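Local coordinates for BH0493 protein (Bacillus halodurans C-125, PDB 2QEE) that binds zinc and is a putative metal-dependent hydrolase of the amidohydrolase superfamily, at residues 49-54 with 326-331; 91-96 with 368-373; 196-201 with 238-243; 205-210 with 247-252. All coordinates share one frame; numbering follows the deposited sequence.

Contact 1: residues 49-54 with 326-331; sequences TYHYLV and CWWFMN
An aromatic cluster of His51, Tyr52 and Trp328 lies beside the zinc site, where Trp328 comes within about 7 Å of the metal and the side chain of Tyr52 within about 5 Å of that of the zinc ligand Asp357. With CG opposite its carbonyl carbon (chi1 -69°), Tyr52 sends its ring across to the indole. The two planes are only 21° from parallel, yet the rings are slid so far apart that they barely overlap, their centroids 5.1 Å apart. Contact is made mostly by the phenol end: Tyr52 OH lies 3.3 Å from Trp328 CD1 and CZ 3.6 Å from the same carbon. His51 presents the edge of its imidazole, CE1 standing 3.9 Å from Trp328 NE1, while Tyr52 CD1 lies over the rim of one face of that imidazole. Tyrosine suits this place because its hydroxyl also reaches a water, 2.8 Å from Tyr52 OH, which accepts from Asn331 ND2. A leucine in place of Tyr52 would probably leave this water without its phenol partner and open a gap beside the indole. Helix 51-58 carries His51 and Tyr52 and rests, through Tyr52, on Ala94 of helix 93-104. The tryptophan sits in the loop between strand 321-323 and helix 333-347, next to Phe329, whose O accepts a hydrogen bond from His309 of the second subunit.

Contact 2: residues 91-96 with 368-373; sequences VSEACR and WHHSKS
Glu93 and His370 mark the closest backbone approach, their CA atoms 9.2 Å apart, so long side chains must bridge from the first turn of helix 93-104 to the first half of helix 363-388. Ser92 caps that first turn, its OG accepting from Cys95 N. Glu93 bends at chi2 (59°), which turns its carboxylate toward the imidazole, and His370 ND1 donates to Glu93 OE2 over 2.7 Å in a nearly straight bond (173°). The oxygen is met on its syn side, somewhat out of the carboxylate plane, whereas it lies in the plane of the ring. Arg96, extended from CG to NE, lays its guanidinium flat over the centre of one imidazole face, with centres 3.4 Å apart and planes at 14°. Its NH1 forms a salt bridge to Glu93 OE1 at 3.0 Å and also donates to a water that donates to His370 O. His370 NE2 is hydrogen-bonded to Thr100 OG1. One carboxylate thus serves both partners, one oxygen each, fixing the histidine's rotation and holding the arginine in place over it. Glu93 probably offsets the charge of Arg96, and of the imidazole if it is protonated, which would ease the stacking of two nitrogen-rich groups.

Contact 3: residues 196-201 with 238-243; sequences DEWNEG and RGRIIR
Trp198 has CG anti to its own N (chi1 -169°), which swings the indole onto the helix carrying Arg240, and Arg240, with CG beside its N (chi1 -68°) and a bend at chi3 (-72°), folds along the ring. The aliphatic part of the arginine does the touching. Its CB sits over one face of the indole, 4.0 Å from the centroid of the five-membered ring, a CH-pi contact, and Arg240 CD comes to 3.6 Å from Trp198 CD1. The guanidinium is turned well away from parallel with the ring, and CZ is 5.7 Å from the same centroid, so any cation-pi attraction is weak at most; NH2 is instead bonded to Asn237 OD1. At the far end of the indole, Trp198 CH2 packs on Ile241 CG1 at 3.9 Å, the two side chains crossing at about a right angle. The indole's polar atom has a partner on the same helix, NE1 being hydrogen-bonded to Asp244 OD2. With an alanine in place of Trp198, Asp244 is likely to lose this N-H and the flanks of Arg240 and Ile241 their cover. Tryptophan fits here because it offers a broad apolar face together with a donor. Trp198 is the centre of an inverse gamma turn, followed at once by the N-cap Asn199, so the contact is a helix-entry loop of helix 200-217 packed against helix 237-253.

Contact 4: residues 205-210 with 247-252; sequences EVKRFL and LPVAEK
Lys207 lies with its methylene chain along one methyl of Val249, the two side chains sliding past each other in opposite directions. Lys207 CG is 3.8 Å from Val249 CG2, and CB and CE each come to 3.9 Å from that methyl. The chain bends at chi3 (96°), curving around the methyl and bringing NZ to 4.0 Å from Pro248 CB. A lysine suits this edge of the interface: its carbons cover the valine while the residue as a whole stays partly exposed. The branched valine serves two neighbours at once, since CG1, anti to the backbone N, faces Leu210, whose CB is 4.3 Å away. Leucine and valine belong on this buried side, where both are shielded from solvent. The local helix axes approach to 10.2 Å at a signed crossing angle of -42°, and Lys207 and Val249 are the nearest pair, their CA atoms 6.7 Å apart. Pro248 has no N-H to give to the preceding turn, and helix 237-253 kinks there; its ring adds a compact apolar surface beside the lysine's end. On helix 200-217, the CB of Arg208 points away from the interface, and the guanidinium grips Glu205 side-on, with NE 2.9 Å from OE2 and NH2 2.8 Å from OE1. Val206 and Leu210 also touch Leu176 of helix 174-178. Across the interface itself the two segments meet through van der Waals contact, largely apolar, with no hydrogen bond or salt bridge between them, while the salt bridge of Arg208 belongs to a single helix.

The four contacts form two groups. Contacts 1 and 2 have centres 11 Å apart and touch where Leu53 packs on Ala94 and Cys95; both adjoin the second subunit, and contact 1 borders the zinc site. Their segments alternate along the chain, tying early helices to a late loop and a late helix. Contacts 3 and 4, centres 12 Å apart, both join helix 200-217 to helix 237-253, separated by strand 222-226; they occupy successive places along the pair, away from the metal site. Both fall in sequence between the segments of contacts 1 and 2, and centres of the two groups lie 32 to 43 Å apart. One group joins distant chain regions, the other packs one helix pair.

Contact 1: residues 49-54 with 326-331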
# COMPACT_ATOMS: atom_id res chain seq x y z
N THR C 49 19.43 -4.23 -23.66
CA THR C 49 19.48 -5.63 -23.21
C THR C 49 19.64 -5.76 -21.68
O THR C 49 19.89 -6.86 -21.16
CB THR C 49 20.58 -6.40 -23.98
OG1 THR C 49 21.82 -5.72 -23.76
CG2 THR C 49 20.28 -6.41 -25.45
N TYR C 50 19.50 -4.64 -20.98
CA TYR C 50 19.29 -4.55 -19.51
C TYR C 50 18.27 -5.64 -19.15
O TYR C 50 17.30 -5.84 -19.91
CB TYR C 50 18.63 -3.18 -19.24
CG TYR C 50 18.48 -2.74 -17.78
CD1 TYR C 50 19.36 -3.16 -16.78
CD2 TYR C 50 17.48 -1.81 -17.43
CE1 TYR C 50 19.27 -2.67 -15.45
CE2 TYR C 50 17.37 -1.31 -16.09
CZ TYR C 50 18.27 -1.72 -15.12
OH TYR C 50 18.15 -1.25 -13.83
N HIS C 51 18.45 -6.32 -18.01
CA HIS C 51 17.60 -7.46 -17.70
C HIS C 51 16.15 -7.05 -17.45
O HIS C 51 15.23 -7.86 -17.64
CB HIS C 51 18.16 -8.30 -16.55
CG HIS C 51 18.18 -7.63 -15.20
ND1 HIS C 51 17.09 -7.62 -14.36
CD2 HIS C 51 19.16 -6.98 -14.55
CE1 HIS C 51 17.41 -7.01 -13.23
NE2 HIS C 51 18.66 -6.61 -13.32
N TYR C 52 15.92 -5.81 -17.01
CA TYR C 52 14.53 -5.36 -16.86
C TYR C 52 13.79 -5.49 -18.18
O TYR C 52 12.60 -5.80 -18.21
CB TYR C 52 14.43 -3.88 -16.40
CG TYR C 52 14.85 -3.53 -15.00
CD1 TYR C 52 15.90 -4.18 -14.36
CD2 TYR C 52 14.26 -2.43 -14.32
CE1 TYR C 52 16.31 -3.79 -13.07
CE2 TYR C 52 14.67 -2.04 -13.00
CZ TYR C 52 15.68 -2.72 -12.41
OH TYR C 52 16.07 -2.36 -11.16
N LEU C 53 14.48 -5.18 -19.28
CA LEU C 53 13.88 -5.21 -20.60
C LEU C 53 13.80 -6.62 -21.16
O LEU C 53 12.87 -6.92 -21.91
CB LEU C 53 14.58 -4.27 -21.58
CG LEU C 53 14.41 -2.77 -21.24
CD1 LEU C 53 15.02 -1.90 -22.30
CD2 LEU C 53 12.92 -2.43 -21.10
N VAL C 54 14.74 -7.48 -20.77
CA VAL C 54 14.59 -8.92 -21.09
C VAL C 54 13.28 -9.52 -20.51
O VAL C 54 12.46 -10.11 -21.25
CB VAL C 54 15.82 -9.71 -20.61
CG1 VAL C 54 15.64 -11.22 -20.88
CG2 VAL C 54 17.06 -9.18 -21.32
N CYS C 326 14.93 3.50 -3.64
CA CYS C 326 13.78 2.76 -4.02
C CYS C 326 14.28 1.71 -4.96
O CYS C 326 14.49 1.97 -6.13
CB CYS C 326 12.82 3.72 -4.75
SG CYS C 326 12.33 5.15 -3.76
N TRP C 327 14.47 0.51 -4.41
CA TRP C 327 15.23 -0.52 -5.07
C TRP C 327 14.37 -1.30 -6.06
O TRP C 327 13.33 -1.87 -5.65
CB TRP C 327 15.71 -1.45 -3.93
CG TRP C 327 16.62 -2.56 -4.31
CD1 TRP C 327 17.54 -2.57 -5.32
CD2 TRP C 327 16.73 -3.85 -3.66
NE1 TRP C 327 18.19 -3.79 -5.36
CE2 TRP C 327 17.72 -4.59 -4.35
CE3 TRP C 327 16.10 -4.43 -2.55
CZ2 TRP C 327 18.08 -5.90 -3.98
CZ3 TRP C 327 16.47 -5.73 -2.18
CH2 TRP C 327 17.44 -6.45 -2.90
N TRP C 328 14.83 -1.36 -7.31
CA TRP C 328 14.44 -2.38 -8.30
C TRP C 328 12.91 -2.34 -8.57
O TRP C 328 12.41 -1.42 -9.24
CB TRP C 328 14.87 -3.75 -7.75
CG TRP C 328 14.92 -4.89 -8.66
CD1 TRP C 328 14.45 -4.99 -9.96
CD2 TRP C 328 15.55 -6.14 -8.35
NE1 TRP C 328 14.75 -6.27 -10.45
CE2 TRP C 328 15.42 -6.97 -9.48
CE3 TRP C 328 16.19 -6.63 -7.21
CZ2 TRP C 328 15.92 -8.28 -9.50
CZ3 TRP C 328 16.70 -7.93 -7.24
CH2 TRP C 328 16.55 -8.73 -8.38
N PHE C 329 12.16 -3.25 -7.98
CA PHE C 329 10.68 -3.27 -8.23
C PHE C 329 9.94 -2.10 -7.53
O PHE C 329 8.78 -1.82 -7.81
CB PHE C 329 10.07 -4.60 -7.84
CG PHE C 329 10.71 -5.76 -8.53
CD1 PHE C 329 10.81 -5.81 -9.90
CD2 PHE C 329 11.23 -6.82 -7.76
CE1 PHE C 329 11.43 -6.90 -10.50
CE2 PHE C 329 11.83 -7.89 -8.35
CZ PHE C 329 11.94 -7.94 -9.69
N MET C 330 10.68 -1.40 -6.66
CA MET C 330 10.22 -0.16 -6.04
C MET C 330 10.58 1.07 -6.91
O MET C 330 10.11 2.19 -6.64
CB MET C 330 10.85 0.08 -4.65
CG MET C 330 10.66 -1.05 -3.58
SD MET C 330 8.94 -1.18 -3.04
CE MET C 330 8.29 -2.27 -4.29
N ASN C 331 11.38 0.87 -7.96
CA ASN C 331 11.92 1.98 -8.64
C ASN C 331 11.01 2.40 -9.79
O ASN C 331 11.45 2.53 -10.91
CB ASN C 331 13.38 1.68 -9.06
CG ASN C 331 14.18 2.93 -9.42
OD1 ASN C 331 13.75 4.02 -9.20
ND2 ASN C 331 15.36 2.72 -10.02
O HOH W 1 16.61 0.29 -10.45

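Contact 2: residues 91-96 with 368-373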
# COMPACT_ATOMS: atom_id res chain seq x y z
N VAL C 91 5.84 2.63 -23.08
CA VAL C 91 5.33 3.36 -21.88
C VAL C 91 5.83 2.88 -20.53
O VAL C 91 5.66 3.64 -19.53
CB VAL C 91 3.79 3.41 -21.82
CG1 VAL C 91 3.20 4.33 -23.00
CG2 VAL C 91 3.20 1.98 -21.89
N SER C 92 6.35 1.66 -20.44
CA SER C 92 6.90 1.20 -19.13
C SER C 92 8.03 2.09 -18.65
O SER C 92 8.66 2.81 -19.45
CB SER C 92 7.38 -0.25 -19.17
OG SER C 92 8.64 -0.30 -19.84
N GLU C 93 8.31 2.03 -17.34
CA GLU C 93 9.38 2.85 -16.80
C GLU C 93 10.76 2.57 -17.44
O GLU C 93 11.51 3.51 -17.76
CB GLU C 93 9.46 2.66 -15.28
CG GLU C 93 10.59 3.34 -14.56
CD GLU C 93 10.68 4.89 -14.71
OE1 GLU C 93 9.77 5.55 -15.22
OE2 GLU C 93 11.76 5.39 -14.33
N ALA C 94 11.10 1.28 -17.58
CA ALA C 94 12.38 0.87 -18.16
C ALA C 94 12.50 1.28 -19.64
O ALA C 94 13.55 1.77 -20.08
CB ALA C 94 12.58 -0.63 -17.96
N CYS C 95 11.39 1.21 -20.38
CA CYS C 95 11.44 1.64 -21.78
C CYS C 95 11.52 3.17 -21.86
O CYS C 95 12.33 3.73 -22.63
CB CYS C 95 10.24 1.14 -22.54
SG CYS C 95 10.28 -0.66 -22.80
N ARG C 96 10.68 3.88 -21.08
CA ARG C 96 10.80 5.33 -20.98
C ARG C 96 12.25 5.73 -20.69
O ARG C 96 12.80 6.70 -21.32
CB ARG C 96 9.91 5.85 -19.87
CG ARG C 96 9.99 7.34 -19.54
CD ARG C 96 9.50 7.48 -18.05
NE ARG C 96 9.59 8.88 -17.67
CZ ARG C 96 9.50 9.33 -16.42
NH1 ARG C 96 9.34 8.48 -15.41
NH2 ARG C 96 9.60 10.63 -16.20
N TRP C 368 18.42 9.30 -12.60
CA TRP C 368 18.44 10.56 -11.83
C TRP C 368 17.42 11.58 -12.36
O TRP C 368 16.79 12.27 -11.58
CB TRP C 368 19.90 11.11 -11.72
CG TRP C 368 20.63 10.21 -10.78
CD1 TRP C 368 21.60 9.29 -11.11
CD2 TRP C 368 20.36 10.05 -9.40
NE1 TRP C 368 21.99 8.62 -9.99
CE2 TRP C 368 21.21 9.03 -8.93
CE3 TRP C 368 19.47 10.67 -8.50
CZ2 TRP C 368 21.23 8.63 -7.60
CZ3 TRP C 368 19.50 10.30 -7.19
CH2 TRP C 368 20.37 9.25 -6.75
N HIS C 369 17.24 11.66 -13.65
CA HIS C 369 16.24 12.58 -14.21
C HIS C 369 14.83 12.21 -13.68
O HIS C 369 14.05 13.07 -13.20
CB HIS C 369 16.28 12.48 -15.73
CG HIS C 369 15.33 13.39 -16.45
ND1 HIS C 369 13.95 13.20 -16.45
CD2 HIS C 369 15.56 14.45 -17.26
CE1 HIS C 369 13.39 14.14 -17.19
NE2 HIS C 369 14.34 14.92 -17.69
N HIS C 370 14.48 10.92 -13.79
CA HIS C 370 13.10 10.52 -13.43
C HIS C 370 12.87 10.67 -11.94
O HIS C 370 11.74 11.03 -11.49
CB HIS C 370 12.85 9.05 -13.82
CG HIS C 370 12.86 8.78 -15.30
ND1 HIS C 370 12.46 7.55 -15.81
CD2 HIS C 370 13.20 9.54 -16.37
CE1 HIS C 370 12.60 7.57 -17.13
NE2 HIS C 370 13.00 8.77 -17.49
N SER C 371 13.90 10.33 -11.14
CA SER C 371 13.76 10.43 -9.68
C SER C 371 13.82 11.86 -9.21
O SER C 371 13.14 12.20 -8.29
CB SER C 371 14.86 9.65 -8.99
OG SER C 371 14.54 8.24 -9.11
N LYS C 372 14.71 12.66 -9.78
CA LYS C 372 14.76 14.06 -9.32
C LYS C 372 13.44 14.81 -9.48
O LYS C 372 13.07 15.53 -8.59
CB LYS C 372 15.91 14.84 -9.98
CG LYS C 372 17.23 14.57 -9.25
CD LYS C 372 18.39 15.40 -9.95
CE LYS C 372 19.64 15.52 -9.00
NZ LYS C 372 20.71 16.47 -9.55
N SER C 373 12.73 14.58 -10.59
CA SER C 373 11.46 15.30 -10.84
C SER C 373 10.47 14.94 -9.72
O SER C 373 9.84 15.82 -9.17
CB SER C 373 10.90 15.03 -12.22
OG SER C 373 10.58 13.69 -12.42
O HOH W 2 9.53 10.39 -13.05

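Contact 3: residues 196-201 with 238-243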
# COMPACT_ATOMS: atom_id res chain seq x y z
N ASP C 196 36.54 -27.34 8.55
CA ASP C 196 35.19 -27.91 8.37
C ASP C 196 34.30 -27.40 9.46
O ASP C 196 33.15 -27.11 9.21
CB ASP C 196 35.20 -29.45 8.45
CG ASP C 196 36.04 -30.09 7.37
OD1 ASP C 196 36.14 -29.52 6.26
OD2 ASP C 196 36.58 -31.18 7.65
N GLU C 197 34.84 -27.33 10.67
CA GLU C 197 34.13 -26.91 11.87
C GLU C 197 34.16 -25.39 12.03
O GLU C 197 35.14 -24.74 11.67
CB GLU C 197 34.77 -27.54 13.10
CG GLU C 197 34.85 -29.07 13.08
CD GLU C 197 36.03 -29.62 12.27
OE1 GLU C 197 36.85 -28.83 11.72
OE2 GLU C 197 36.14 -30.88 12.17
N TRP C 198 33.10 -24.83 12.61
CA TRP C 198 33.07 -23.40 12.92
C TRP C 198 33.74 -23.13 14.27
O TRP C 198 33.06 -23.00 15.31
CB TRP C 198 31.64 -22.82 12.88
CG TRP C 198 31.66 -21.28 12.93
CD1 TRP C 198 31.28 -20.49 13.98
CD2 TRP C 198 32.12 -20.39 11.90
NE1 TRP C 198 31.46 -19.15 13.65
CE2 TRP C 198 31.97 -19.07 12.38
CE3 TRP C 198 32.63 -20.59 10.60
CZ2 TRP C 198 32.33 -17.93 11.62
CZ3 TRP C 198 32.98 -19.46 9.83
CH2 TRP C 198 32.84 -18.16 10.36
N ASN C 199 35.07 -23.08 14.25
CA ASN C 199 35.84 -22.83 15.47
C ASN C 199 36.58 -21.51 15.38
O ASN C 199 36.39 -20.77 14.40
CB ASN C 199 36.80 -23.99 15.73
CG ASN C 199 37.66 -24.29 14.54
OD1 ASN C 199 37.97 -23.41 13.73
ND2 ASN C 199 38.06 -25.56 14.42
N GLU C 200 37.38 -21.19 16.40
CA GLU C 200 38.07 -19.91 16.46
C GLU C 200 38.92 -19.66 15.24
O GLU C 200 39.04 -18.51 14.79
CB GLU C 200 38.94 -19.76 17.72
CG GLU C 200 38.39 -18.74 18.73
CD GLU C 200 38.15 -17.34 18.13
OE1 GLU C 200 37.18 -16.65 18.55
OE2 GLU C 200 38.93 -16.93 17.24
N GLY C 201 39.48 -20.74 14.71
CA GLY C 201 40.34 -20.66 13.56
C GLY C 201 39.56 -20.24 12.34
O GLY C 201 40.04 -19.46 11.51
N ARG C 238 25.30 -18.12 7.60
CA ARG C 238 25.13 -16.64 7.45
C ARG C 238 25.08 -15.94 8.79
O ARG C 238 25.73 -14.90 8.98
CB ARG C 238 23.88 -16.33 6.59
CG ARG C 238 23.70 -14.78 6.42
CD ARG C 238 22.71 -14.52 5.27
NE ARG C 238 21.38 -14.99 5.63
CZ ARG C 238 20.53 -15.49 4.73
NH1 ARG C 238 19.34 -15.91 5.11
NH2 ARG C 238 20.91 -15.58 3.44
N GLY C 239 24.29 -16.52 9.70
CA GLY C 239 24.04 -15.96 11.03
C GLY C 239 25.36 -15.98 11.77
O GLY C 239 25.69 -15.03 12.52
N ARG C 240 26.14 -17.05 11.59
CA ARG C 240 27.44 -17.14 12.31
C ARG C 240 28.49 -16.18 11.78
O ARG C 240 29.20 -15.52 12.58
CB ARG C 240 28.00 -18.56 12.37
CG ARG C 240 27.14 -19.43 13.24
CD ARG C 240 27.74 -20.82 13.47
NE ARG C 240 27.63 -21.59 12.25
CZ ARG C 240 26.65 -22.45 11.98
NH1 ARG C 240 25.68 -22.70 12.85
NH2 ARG C 240 26.64 -23.04 10.81
N ILE C 241 28.58 -16.08 10.45
CA ILE C 241 29.52 -15.17 9.81
C ILE C 241 29.19 -13.71 10.18
O ILE C 241 30.07 -12.94 10.57
CB ILE C 241 29.57 -15.34 8.31
CG1 ILE C 241 30.14 -16.75 7.94
CG2 ILE C 241 30.46 -14.23 7.68
CD1 ILE C 241 29.98 -17.11 6.42
N ILE C 242 27.89 -13.35 10.15
CA ILE C 242 27.51 -11.97 10.52
C ILE C 242 27.85 -11.68 11.98
O ILE C 242 28.52 -10.66 12.29
CB ILE C 242 26.00 -11.68 10.24
CG1 ILE C 242 25.75 -11.82 8.74
CG2 ILE C 242 25.57 -10.30 10.85
CD1 ILE C 242 24.23 -11.63 8.33
N ARG C 243 27.45 -12.59 12.87
CA ARG C 243 27.67 -12.45 14.33
C ARG C 243 29.16 -12.44 14.68
O ARG C 243 29.66 -11.53 15.35
CB ARG C 243 26.99 -13.59 15.11
CG ARG C 243 27.06 -13.45 16.63
CD ARG C 243 26.72 -14.77 17.35
NE ARG C 243 27.53 -15.90 16.88
CZ ARG C 243 27.12 -17.18 16.84
NH1 ARG C 243 25.93 -17.53 17.25
NH2 ARG C 243 27.94 -18.12 16.37

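Contact 4: residues 205-210 with 247-252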
# COMPACT_ATOMS: atom_id res chain seq x y z
N GLU C 205 40.06 -16.63 10.30
CA GLU C 205 40.44 -16.59 8.92
C GLU C 205 39.39 -15.88 8.09
O GLU C 205 39.73 -15.22 7.11
CB GLU C 205 40.74 -17.98 8.37
CG GLU C 205 42.10 -18.50 8.87
CD GLU C 205 43.26 -17.63 8.37
OE1 GLU C 205 43.79 -17.98 7.30
OE2 GLU C 205 43.57 -16.58 8.99
N VAL C 206 38.13 -16.00 8.49
CA VAL C 206 37.12 -15.23 7.74
C VAL C 206 37.26 -13.71 8.02
O VAL C 206 37.19 -12.89 7.09
CB VAL C 206 35.67 -15.77 7.97
CG1 VAL C 206 34.60 -14.80 7.39
CG2 VAL C 206 35.52 -17.13 7.29
N LYS C 207 37.46 -13.32 9.29
CA LYS C 207 37.83 -11.91 9.60
C LYS C 207 39.04 -11.43 8.82
O LYS C 207 39.08 -10.28 8.36
CB LYS C 207 38.08 -11.73 11.08
CG LYS C 207 36.84 -11.85 11.95
CD LYS C 207 37.19 -11.86 13.41
CE LYS C 207 37.07 -10.51 13.99
NZ LYS C 207 36.95 -10.62 15.47
N ARG C 208 40.04 -12.29 8.64
CA ARG C 208 41.20 -11.86 7.88
C ARG C 208 40.87 -11.66 6.40
O ARG C 208 41.42 -10.75 5.75
CB ARG C 208 42.41 -12.80 8.12
CG ARG C 208 43.69 -12.28 7.46
CD ARG C 208 44.90 -13.14 7.85
NE ARG C 208 44.80 -14.50 7.32
CZ ARG C 208 45.10 -14.83 6.07
NH1 ARG C 208 45.56 -13.92 5.23
NH2 ARG C 208 44.99 -16.09 5.67
N PHE C 209 39.96 -12.48 5.86
CA PHE C 209 39.51 -12.32 4.50
C PHE C 209 38.86 -10.90 4.39
O PHE C 209 39.20 -10.10 3.50
CB PHE C 209 38.52 -13.43 4.11
CG PHE C 209 37.91 -13.23 2.76
CD1 PHE C 209 38.59 -13.59 1.61
CD2 PHE C 209 36.63 -12.64 2.62
CE1 PHE C 209 38.06 -13.39 0.34
CE2 PHE C 209 36.05 -12.45 1.35
CZ PHE C 209 36.78 -12.81 0.18
N LEU C 210 37.94 -10.60 5.30
CA LEU C 210 37.30 -9.28 5.25
C LEU C 210 38.33 -8.13 5.40
O LEU C 210 38.30 -7.17 4.60
CB LEU C 210 36.23 -9.16 6.33
CG LEU C 210 35.07 -10.14 6.15
CD1 LEU C 210 34.18 -10.08 7.42
CD2 LEU C 210 34.28 -9.92 4.85
N LEU C 247 30.15 -8.25 11.85
CA LEU C 247 29.76 -7.14 12.73
C LEU C 247 30.97 -6.64 13.52
O LEU C 247 31.23 -5.42 13.53
CB LEU C 247 28.60 -7.54 13.66
CG LEU C 247 27.25 -7.70 12.92
CD1 LEU C 247 26.17 -8.14 13.88
CD2 LEU C 247 26.85 -6.40 12.19
N PRO C 248 31.76 -7.58 14.13
CA PRO C 248 32.98 -7.06 14.84
C PRO C 248 33.96 -6.30 13.93
O PRO C 248 34.44 -5.23 14.32
CB PRO C 248 33.67 -8.33 15.36
CG PRO C 248 32.57 -9.39 15.39
CD PRO C 248 31.61 -9.04 14.29
N VAL C 249 34.24 -6.82 12.73
CA VAL C 249 35.11 -6.14 11.76
C VAL C 249 34.56 -4.76 11.36
O VAL C 249 35.28 -3.74 11.32
CB VAL C 249 35.43 -7.02 10.52
CG1 VAL C 249 36.10 -6.23 9.41
CG2 VAL C 249 36.32 -8.20 10.93
N ALA C 250 33.25 -4.73 11.09
CA ALA C 250 32.59 -3.46 10.73
C ALA C 250 32.73 -2.42 11.83
O ALA C 250 32.96 -1.23 11.53
CB ALA C 250 31.08 -3.72 10.43
N GLU C 251 32.54 -2.86 13.08
CA GLU C 251 32.61 -1.96 14.23
C GLU C 251 34.03 -1.42 14.34
O GLU C 251 34.25 -0.23 14.44
CB GLU C 251 32.20 -2.64 15.54
CG GLU C 251 32.15 -1.63 16.68
CD GLU C 251 31.84 -2.21 18.01
OE1 GLU C 251 31.48 -3.40 18.09
OE2 GLU C 251 31.94 -1.46 19.01
N LYS C 252 34.98 -2.33 14.28
CA LYS C 252 36.39 -1.95 14.41
C LYS C 252 36.81 -0.92 13.36
O LYS C 252 37.50 0.06 13.69
CB LYS C 252 37.24 -3.20 14.31
CG LYS C 252 38.72 -2.92 14.35
CD LYS C 252 39.46 -4.20 14.57
CE LYS C 252 40.92 -3.89 14.86
NZ LYS C 252 41.61 -5.16 15.20